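Local coordinates for putative exported protein (Bordetella pertussis Tohama I, PDB 2PFZ) that binds pyroglutamic acid as an extracytoplasmic solute receptor, probably delivering it to a tripartite ATP-independent periplasmic (TRAP) transporter, at residues A59-I64 and V210-K215; G110-Y115 and A227-G232. One frame throughout, in Å; residues are numbered along the deposited sequence.

Contact 1 (A59-I64 and V210-K215); sequences AQIGEI and VLVNKK
Gly62 and Leu211 form the antiparallel hydrogen-bonded pair that ties 59-64 to 210-215. Leu211 N bonds to Gly62 O (2.8 Å) and Gly62 N to Leu211 O (3.0 Å). A third backbone bond, from Asn213 N to Gln60 O (2.8 Å), extends the ladder past the start of the strand. Ile61-Val212 and Glu63-Val210 are the flanking non-hydrogen-bonded pairs, and the same carbonyls also receive CA-H...O contacts, the shortest from Ile61 CA to Leu211 O at 3.2 Å.

The apolar contacts fall on both faces. With its CG1 anti to the backbone N (chi1 180°), Ile61 lays CG1 3.7 Å from Val210 CG1, and its CD1 reaches Val212 CG2, also at 3.7 Å. One isoleucine side chain thus touches two beta-branched valines, residues well suited to extended backbone. Helix 14-30 covers this face through Phe22 and Leu19. On the face of Leu211, Ile64 CD1 meets Leu211 CD1 at 4.0 Å, the two side chains crossing at about a right angle.

The polar ends are engaged outside the pair. Buried Glu63 rests its CG against Val210 CG2, but its OE1 is hydrogen-bonded to Thr7. Asn213 occupies the N-cap of helix 214-218: its OD1 accepts from Ala216 N and its ND2 donates to Val54 O, a double role that suits asparagine.

Strand 207-213 lies between 61-65 and 111-118, antiparallel to both. Pairing of strands this far apart in sequence is consistent with the type II periplasmic-binding-protein fold of the DctP family, in which the chain passes between two lobes and returns.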
loop_
_atom_site.group_PDB
_atom_site.type_symbol
_atom_site.label_atom_id
_atom_site.label_comp_id
_atom_site.label_asym_id
_atom_site.label_seq_id
_atom_site.Cartn_x
_atom_site.Cartn_y
_atom_site.Cartn_z
ATOM N N ALA A 59 4.039 16.329 -11.622
ATOM C CA ALA A 59 2.716 16.349 -10.992
ATOM C C ALA A 59 2.943 17.029 -9.660
ATOM O O ALA A 59 3.938 16.749 -9.026
ATOM C CB ALA A 59 2.181 14.903 -10.794
ATOM N N GLN A 60 2.049 17.940 -9.243
ATOM C CA GLN A 60 2.228 18.677 -7.982
ATOM C C GLN A 60 1.904 17.830 -6.752
ATOM O O GLN A 60 2.339 18.131 -5.651
ATOM C CB GLN A 60 1.351 19.932 -7.960
ATOM C CG GLN A 60 1.642 20.879 -9.129
ATOM C CD GLN A 60 0.723 20.644 -10.319
ATOM O OE1 GLN A 60 0.221 19.537 -10.552
ATOM N NE2 GLN A 60 0.493 21.701 -11.079
ATOM N N ILE A 61 1.162 16.757 -6.983
ATOM C CA ILE A 61 0.625 15.881 -5.934
ATOM C C ILE A 61 0.478 14.502 -6.556
ATOM O O ILE A 61 0.280 14.390 -7.776
ATOM C CB ILE A 61 -0.733 16.467 -5.436
ATOM C CG1 ILE A 61 -1.375 15.606 -4.327
ATOM C CG2 ILE A 61 -1.705 16.654 -6.611
ATOM C CD1 ILE A 61 -2.315 16.405 -3.351
ATOM N N GLY A 62 0.588 13.434 -5.757
ATOM C CA GLY A 62 0.518 12.101 -6.329
ATOM C C GLY A 62 0.437 11.032 -5.257
ATOM O O GLY A 62 0.920 11.232 -4.153
ATOM N N GLU A 63 -0.170 9.900 -5.599
ATOM C CA GLU A 63 -0.326 8.784 -4.663
ATOM C C GLU A 63 0.677 7.665 -4.976
ATOM O O GLU A 63 0.769 7.184 -6.136
ATOM C CB GLU A 63 -1.748 8.228 -4.728
ATOM C CG GLU A 63 -1.984 7.220 -3.608
ATOM C CD GLU A 63 -3.026 6.195 -3.915
ATOM O OE1 GLU A 63 -3.088 5.680 -5.072
ATOM O OE2 GLU A 63 -3.757 5.876 -2.957
ATOM N N ILE A 64 1.437 7.261 -3.960
ATOM C CA ILE A 64 2.382 6.160 -4.102
ATOM C C ILE A 64 2.051 5.037 -3.104
ATOM O O ILE A 64 1.283 5.250 -2.168
ATOM C CB ILE A 64 3.864 6.585 -3.860
ATOM C CG1 ILE A 64 4.056 7.173 -2.452
ATOM C CG2 ILE A 64 4.405 7.533 -4.978
ATOM C CD1 ILE A 64 5.453 6.960 -1.904
ATOM N N VAL A 210 -0.135 10.040 -0.063
ATOM C CA VAL A 210 -0.302 11.129 -1.014
ATOM C C VAL A 210 0.777 12.163 -0.690
ATOM O O VAL A 210 0.831 12.685 0.428
ATOM C CB VAL A 210 -1.709 11.718 -0.936
ATOM C CG1 VAL A 210 -1.807 13.000 -1.790
ATOM C CG2 VAL A 210 -2.726 10.663 -1.404
ATOM N N LEU A 211 1.646 12.400 -1.672
ATOM C CA LEU A 211 2.800 13.283 -1.547
ATOM C C LEU A 211 2.504 14.550 -2.302
ATOM O O LEU A 211 1.779 14.529 -3.290
ATOM C CB LEU A 211 4.037 12.648 -2.167
ATOM C CG LEU A 211 4.377 11.192 -1.848
ATOM C CD1 LEU A 211 5.741 10.856 -2.492
ATOM C CD2 LEU A 211 4.406 10.941 -0.344
ATOM N N VAL A 212 3.088 15.642 -1.823
ATOM C CA VAL A 212 2.908 16.963 -2.415
ATOM C C VAL A 212 4.289 17.569 -2.648
ATOM O O VAL A 212 5.186 17.494 -1.779
ATOM C CB VAL A 212 2.066 17.890 -1.473
ATOM C CG1 VAL A 212 2.015 19.319 -2.011
ATOM C CG2 VAL A 212 0.651 17.378 -1.319
ATOM N N ASN A 213 4.478 18.163 -3.825
ATOM C CA ASN A 213 5.691 18.934 -4.092
ATOM C C ASN A 213 5.722 20.251 -3.275
ATOM O O ASN A 213 4.784 21.063 -3.365
ATOM C CB ASN A 213 5.822 19.225 -5.594
ATOM C CG ASN A 213 7.085 19.994 -5.923
ATOM O OD1 ASN A 213 7.113 21.233 -5.851
ATOM N ND2 ASN A 213 8.140 19.271 -6.287
ATOM N N LYS A 214 6.777 20.450 -2.480
ATOM C CA LYS A 214 6.865 21.628 -1.580
ATOM C C LYS A 214 6.768 22.948 -2.354
ATOM O O LYS A 214 6.066 23.883 -1.937
ATOM C CB LYS A 214 8.196 21.644 -0.801
ATOM C CG LYS A 214 8.463 20.449 0.074
ATOM C CD LYS A 214 8.036 20.692 1.529
ATOM C CE LYS A 214 8.738 19.773 2.531
ATOM N NZ LYS A 214 8.420 20.292 3.952
ATOM N N LYS A 215 7.490 23.036 -3.471
ATOM C CA LYS A 215 7.451 24.261 -4.302
ATOM C C LYS A 215 6.033 24.558 -4.796
ATOM O O LYS A 215 5.592 25.711 -4.772
ATOM C CB LYS A 215 8.421 24.148 -5.482
ATOM C CG LYS A 215 9.869 24.370 -5.111
ATOM C CD LYS A 215 10.696 24.535 -6.387
ATOM C CE LYS A 215 12.176 24.332 -6.100
ATOM N NZ LYS A 215 12.945 24.317 -7.384
#

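Contact 2 (G110-Y115 and A227-G232); sequences GMMLLY and ALKKAG
Leu114 carries its CG anti to the backbone N (chi1 -173°), which sends the branch point onto the helix at Gly232, whereas Tyr115 has its CG between the backbone N and carbonyl carbon (chi1 72°), beside the same glycine. Leu114 CG lies 4.0 Å from Gly232 CA, so close an approach of strand to helix being consistent with a glycine here. The two methyls divide the surface: CD1 sits 3.8 Å from Leu228 O, and CD2 packs on Leu228 CD1 at 3.9 Å. Leu228 O is already the acceptor of the helical bond from Gly232 N.

Tyr115 adds its CB, 3.5 Å from Gly232 O, while its ring stands edge-to-face with Phe22 of helix 14-30. At the more open margin, the far end of the extended Lys229 chain touches the methionine methyl, Lys229 CE to Met112 CE 4.2 Å, a loose contact at an exposed helical position.

Leu114 and Tyr115 both face Val210, a classic beta bulge, and both side chains lean on the helix. Long helix 222-256 thus packs against strand 111-118 at the bulge, consistent with a lobe of the type II periplasmic-binding-protein fold.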
loop_
_atom_site.group_PDB
_atom_site.type_symbol
_atom_site.label_atom_id
_atom_site.label_comp_id
_atom_site.label_asym_id
_atom_site.label_seq_id
_atom_site.Cartn_x
_atom_site.Cartn_y
_atom_site.Cartn_z
ATOM N N GLY A 110 12.440 17.572 -1.197
ATOM C CA GLY A 110 11.471 18.614 -1.552
ATOM C C GLY A 110 10.008 18.208 -1.619
ATOM O O GLY A 110 9.237 18.826 -2.362
ATOM N N MET A 111 9.611 17.187 -0.850
ATOM C CA MET A 111 8.203 16.756 -0.816
ATOM C C MET A 111 7.597 16.776 0.581
ATOM O O MET A 111 8.311 16.702 1.586
ATOM C CB MET A 111 8.040 15.350 -1.428
ATOM C CG MET A 111 8.382 15.329 -2.903
ATOM S SD MET A 111 8.308 13.709 -3.630
ATOM C CE MET A 111 9.927 13.076 -3.206
ATOM N N MET A 112 6.276 16.878 0.620
ATOM C CA MET A 112 5.503 16.762 1.849
ATOM C C MET A 112 4.624 15.529 1.850
ATOM O O MET A 112 4.112 15.120 0.808
ATOM C CB MET A 112 4.592 17.969 2.017
ATOM C CG MET A 112 5.315 19.247 1.904
ATOM S SD MET A 112 4.198 20.647 1.790
ATOM C CE MET A 112 2.958 20.156 2.997
ATOM N N LEU A 113 4.436 14.962 3.035
ATOM C CA LEU A 113 3.452 13.889 3.231
ATOM C C LEU A 113 2.107 14.501 3.568
ATOM O O LEU A 113 1.934 15.114 4.635
ATOM C CB LEU A 113 3.885 12.947 4.348
ATOM C CG LEU A 113 2.908 11.826 4.750
ATOM C CD1 LEU A 113 2.591 10.898 3.572
ATOM C CD2 LEU A 113 3.472 11.042 5.935
ATOM N N LEU A 114 1.141 14.331 2.687
ATOM C CA LEU A 114 -0.175 14.908 2.945
ATOM C C LEU A 114 -1.021 13.986 3.816
ATOM O O LEU A 114 -1.543 14.402 4.835
ATOM C CB LEU A 114 -0.891 15.314 1.647
ATOM C CG LEU A 114 -2.211 16.073 1.878
ATOM C CD1 LEU A 114 -1.946 17.451 2.491
ATOM C CD2 LEU A 114 -2.984 16.223 0.620
ATOM N N TYR A 115 -1.173 12.743 3.401
ATOM C CA TYR A 115 -1.827 11.744 4.227
ATOM C C TYR A 115 -1.442 10.349 3.763
ATOM O O TYR A 115 -0.919 10.194 2.671
ATOM C CB TYR A 115 -3.322 11.939 4.226
ATOM C CG TYR A 115 -4.054 11.576 2.958
ATOM C CD1 TYR A 115 -4.304 12.538 1.968
ATOM C CD2 TYR A 115 -4.559 10.274 2.763
ATOM C CE1 TYR A 115 -5.026 12.219 0.826
ATOM C CE2 TYR A 115 -5.299 9.950 1.616
ATOM C CZ TYR A 115 -5.515 10.933 0.654
ATOM O OH TYR A 115 -6.235 10.631 -0.488
ATOM N N ALA A 227 -6.640 24.792 3.452
ATOM C CA ALA A 227 -7.730 24.008 2.873
ATOM C C ALA A 227 -7.226 22.611 2.420
ATOM O O ALA A 227 -7.867 21.590 2.679
ATOM C CB ALA A 227 -8.330 24.753 1.714
ATOM N N LEU A 228 -6.080 22.596 1.747
ATOM C CA LEU A 228 -5.418 21.351 1.356
ATOM C C LEU A 228 -5.033 20.477 2.552
ATOM O O LEU A 228 -5.315 19.292 2.561
ATOM C CB LEU A 228 -4.192 21.656 0.503
ATOM C CG LEU A 228 -3.418 20.438 -0.012
ATOM C CD1 LEU A 228 -4.233 19.550 -0.976
ATOM C CD2 LEU A 228 -2.112 20.923 -0.622
ATOM N N LYS A 229 -4.390 21.046 3.559
ATOM C CA LYS A 229 -4.047 20.253 4.730
ATOM C C LYS A 229 -5.303 19.705 5.421
ATOM O O LYS A 229 -5.339 18.540 5.812
ATOM C CB LYS A 229 -3.174 21.046 5.706
ATOM C CG LYS A 229 -1.712 21.173 5.268
ATOM C CD LYS A 229 -0.888 21.850 6.346
ATOM C CE LYS A 229 0.614 21.595 6.126
ATOM N NZ LYS A 229 1.450 21.900 7.347
ATOM N N LYS A 230 -6.343 20.520 5.545
ATOM C CA LYS A 230 -7.578 20.027 6.182
ATOM C C LYS A 230 -8.245 18.942 5.356
ATOM O O LYS A 230 -8.746 17.939 5.909
ATOM C CB LYS A 230 -8.559 21.165 6.484
ATOM C CG LYS A 230 -7.948 22.198 7.414
ATOM C CD LYS A 230 -8.773 23.495 7.478
ATOM C CE LYS A 230 -9.505 23.604 8.801
ATOM N NZ LYS A 230 -9.910 25.026 9.071
ATOM N N ALA A 231 -8.255 19.133 4.035
ATOM C CA ALA A 231 -8.822 18.113 3.160
ATOM C C ALA A 231 -8.001 16.821 3.314
ATOM O O ALA A 231 -8.562 15.722 3.329
ATOM C CB ALA A 231 -8.804 18.584 1.725
ATOM N N GLY A 232 -6.685 16.983 3.456
ATOM C CA GLY A 232 -5.757 15.856 3.676
ATOM C C GLY A 232 -6.071 15.075 4.943
ATOM O O GLY A 232 -6.148 13.835 4.908
#

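How the contacts relate
Strand 207-213 joins the two contacts, lying between 61-65 and 111-118 in one sheet, so contact 1 is made along one of its edges and contact 2 starts from the strand on the other. Their centres are about 9 Å apart. Probable backbone hydrogen bonds connect them, from Met112 N to Val212 O (2.7 Å) and from Leu114 N to Val210 O (2.8 Å). Phe22 of helix 14-30 touches both Ile61 and Leu114, giving the contacts a shared apolar neighbour. Both are tied to the pyroglutamic acid pocket through their strands: 111-118 leads on to Trp119, 207-213 follows Pro206, and the side chain of Glu63 is about 9 Å from the ligand.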